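Local coordinates for trp repressor binding protein WrbA (Deinococcus radiodurans, PDB 1YDG) that catalyses the reduction of quinones to quinols by NADH or NADPH, using one bound FMN per monomer of its homotetramer, at residues G153-V158 against V190-E195. Numbering follows the deposited sequence.
Sequences GYTDEV and VRRQVE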
loop_
_atom_site.group_PDB
_atom_site.type_symbol
_atom_site.label_atom_id
_atom_site.label_comp_id
_atom_site.label_asym_id
_atom_site.label_seq_id
_atom_site.Cartn_x
_atom_site.Cartn_y
_atom_site.Cartn_z
ATOM N N GLY B 153 5.947 -12.811 -9.510
ATOM C CA GLY B 153 7.074 -12.001 -9.966
ATOM C C GLY B 153 7.181 -12.092 -11.487
ATOM O O GLY B 153 6.162 -12.147 -12.190
ATOM N N TYR B 154 8.408 -12.130 -11.992
ATOM C CA TYR B 154 8.651 -12.258 -13.425
ATOM C C TYR B 154 9.273 -13.610 -13.753
ATOM O O TYR B 154 10.100 -13.724 -14.660
ATOM C CB TYR B 154 9.565 -11.129 -13.900
ATOM C CG TYR B 154 8.944 -9.761 -13.793
ATOM C CD1 TYR B 154 9.088 -9.007 -12.640
ATOM C CD2 TYR B 154 8.222 -9.215 -14.853
ATOM C CE1 TYR B 154 8.522 -7.756 -12.529
ATOM C CE2 TYR B 154 7.663 -7.960 -14.757
ATOM C CZ TYR B 154 7.815 -7.235 -13.586
ATOM O OH TYR B 154 7.268 -5.991 -13.473
ATOM N N THR B 155 8.853 -14.644 -13.039
ATOM C CA THR B 155 9.490 -15.947 -13.166
ATOM C C THR B 155 9.201 -16.665 -14.500
ATOM O O THR B 155 9.804 -17.709 -14.774
ATOM C CB THR B 155 9.178 -16.847 -11.949
ATOM O OG1 THR B 155 7.766 -16.914 -11.733
ATOM C CG2 THR B 155 9.865 -16.291 -10.701
ATOM N N ASP B 156 8.310 -16.110 -15.331
ATOM C CA ASP B 156 8.177 -16.535 -16.750
ATOM C C ASP B 156 8.272 -15.311 -17.674
ATOM O O ASP B 156 8.145 -14.178 -17.212
ATOM C CB ASP B 156 6.846 -17.271 -16.969
ATOM C CG ASP B 156 6.911 -18.303 -18.099
ATOM O OD1 ASP B 156 6.987 -17.903 -19.282
ATOM O OD2 ASP B 156 6.872 -19.520 -17.807
ATOM N N GLU B 157 8.496 -15.524 -18.973
ATOM C CA GLU B 157 8.503 -14.399 -19.934
ATOM C C GLU B 157 7.112 -14.129 -20.492
ATOM O O GLU B 157 6.954 -13.327 -21.412
ATOM C CB GLU B 157 9.475 -14.618 -21.108
ATOM C CG GLU B 157 10.083 -13.300 -21.640
ATOM C CD GLU B 157 10.499 -13.352 -23.113
ATOM O OE1 GLU B 157 10.909 -14.443 -23.593
ATOM O OE2 GLU B 157 10.423 -12.288 -23.787
ATOM N N VAL B 158 6.107 -14.807 -19.942
ATOM C CA VAL B 158 4.716 -14.559 -20.306
ATOM C C VAL B 158 4.031 -13.604 -19.314
ATOM O O VAL B 158 2.860 -13.249 -19.493
ATOM C CB VAL B 158 3.945 -15.893 -20.462
ATOM C CG1 VAL B 158 3.222 -16.309 -19.146
ATOM C CG2 VAL B 158 2.997 -15.797 -21.651
ATOM N N VAL B 190 -0.296 -20.170 -11.097
ATOM C CA VAL B 190 -0.903 -21.295 -10.394
ATOM C C VAL B 190 0.028 -22.506 -10.414
ATOM O O VAL B 190 0.232 -23.136 -9.389
ATOM C CB VAL B 190 -2.278 -21.660 -10.996
ATOM C CG1 VAL B 190 -2.883 -22.907 -10.305
ATOM C CG2 VAL B 190 -3.257 -20.475 -10.881
ATOM N N ARG B 191 0.608 -22.813 -11.577
ATOM C CA ARG B 191 1.519 -23.946 -11.704
ATOM C C ARG B 191 2.687 -23.766 -10.719
ATOM O O ARG B 191 3.076 -24.675 -9.996
ATOM C CB ARG B 191 1.991 -24.071 -13.168
ATOM C CG ARG B 191 3.127 -25.049 -13.438
ATOM C CD ARG B 191 3.433 -25.155 -14.946
ATOM N NE ARG B 191 4.047 -23.916 -15.450
ATOM C CZ ARG B 191 3.528 -23.082 -16.368
ATOM N NH1 ARG B 191 2.359 -23.324 -16.967
ATOM N NH2 ARG B 191 4.211 -21.985 -16.705
ATOM N N ARG B 192 3.212 -22.558 -10.680
ATOM C CA ARG B 192 4.314 -22.234 -9.801
ATOM C C ARG B 192 3.933 -22.382 -8.337
ATOM O O ARG B 192 4.684 -22.953 -7.556
ATOM C CB ARG B 192 4.749 -20.813 -10.097
ATOM C CG ARG B 192 5.684 -20.239 -9.095
ATOM C CD ARG B 192 6.094 -18.826 -9.539
ATOM N NE ARG B 192 6.676 -18.126 -8.409
ATOM C CZ ARG B 192 7.902 -18.334 -7.965
ATOM N NH1 ARG B 192 8.693 -19.217 -8.568
ATOM N NH2 ARG B 192 8.339 -17.661 -6.914
ATOM N N GLN B 193 2.772 -21.853 -7.967
ATOM C CA GLN B 193 2.299 -21.965 -6.585
ATOM C C GLN B 193 2.100 -23.413 -6.151
ATOM O O GLN B 193 2.443 -23.778 -5.023
ATOM C CB GLN B 193 1.018 -21.154 -6.377
ATOM C CG GLN B 193 0.428 -21.284 -4.969
ATOM C CD GLN B 193 -0.665 -20.299 -4.688
ATOM O OE1 GLN B 193 -0.999 -19.482 -5.530
ATOM N NE2 GLN B 193 -1.240 -20.369 -3.479
ATOM N N VAL B 194 1.555 -24.236 -7.040
ATOM C CA VAL B 194 1.371 -25.671 -6.752
ATOM C C VAL B 194 2.722 -26.357 -6.534
ATOM O O VAL B 194 2.888 -27.090 -5.569
ATOM C CB VAL B 194 0.572 -26.377 -7.886
ATOM C CG1 VAL B 194 0.663 -27.906 -7.775
ATOM C CG2 VAL B 194 -0.868 -25.916 -7.879
ATOM N N GLU B 195 3.683 -26.082 -7.417
ATOM C CA GLU B 195 5.061 -26.600 -7.263
ATOM C C GLU B 195 5.734 -26.174 -5.944
ATOM O O GLU B 195 6.311 -27.008 -5.232
ATOM C CB GLU B 195 5.922 -26.182 -8.463
ATOM C CG GLU B 195 5.537 -26.907 -9.756
ATOM C CD GLU B 195 6.180 -26.320 -11.017
ATOM O OE1 GLU B 195 7.031 -25.398 -10.909
ATOM O OE2 GLU B 195 5.828 -26.798 -12.127
#
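In the flavodoxin-like fold of WrbA, the loop that leads into helix 157-162 rests against the long C-terminal helix 180-204, and Thr155 and Asp156 of that loop meet the neighbouring arginines Arg192 and Arg191. No hydrogen bond joins 153-158 to 190-195 directly; the loop is tied to the same helix through Thr155 OG1 and His188 NE2, one turn earlier, and the two arginines add apolar and charge contacts beside that bond. Thr155 and Arg192 cross at about a right angle. Arg192 reaches out from the helix with its chain extended from CG to NE, which brings the guanidinium beneath the threonine methyl. There Thr155 CG2 sits over one face, offset toward the rim, 3.8 Å from Arg192 NH1. Thr155 OG1, also bonded to Pro152 O, comes against the end of the arginine's aliphatic chain, 3.4 Å from Arg192 CD. Arg192 NH1 is in turn hydrogen-bonded to Asn115 OD1 of a second subunit, so this pair lies at an interface of the tetramer, away from the FMN site. The second pair is looser. The Arg191 chain bends at chi3 (70°) and presents NH2 to the carboxylate, whose plane is turned 65° from that of the guanidinium; Asp156 OD2 approaches the guanidinium edge in a long salt bridge, 3.8 Å from Arg191 NH2. NH2 also makes a weak hydrogen bond with His188 ND1, so His188 links both halves of the contact. Asp156, the N-cap of helix 157-162, uses OD1 to accept the capping bond from Val158 N at 3.3 Å, on the anti side and 17° out of the carboxylate plane.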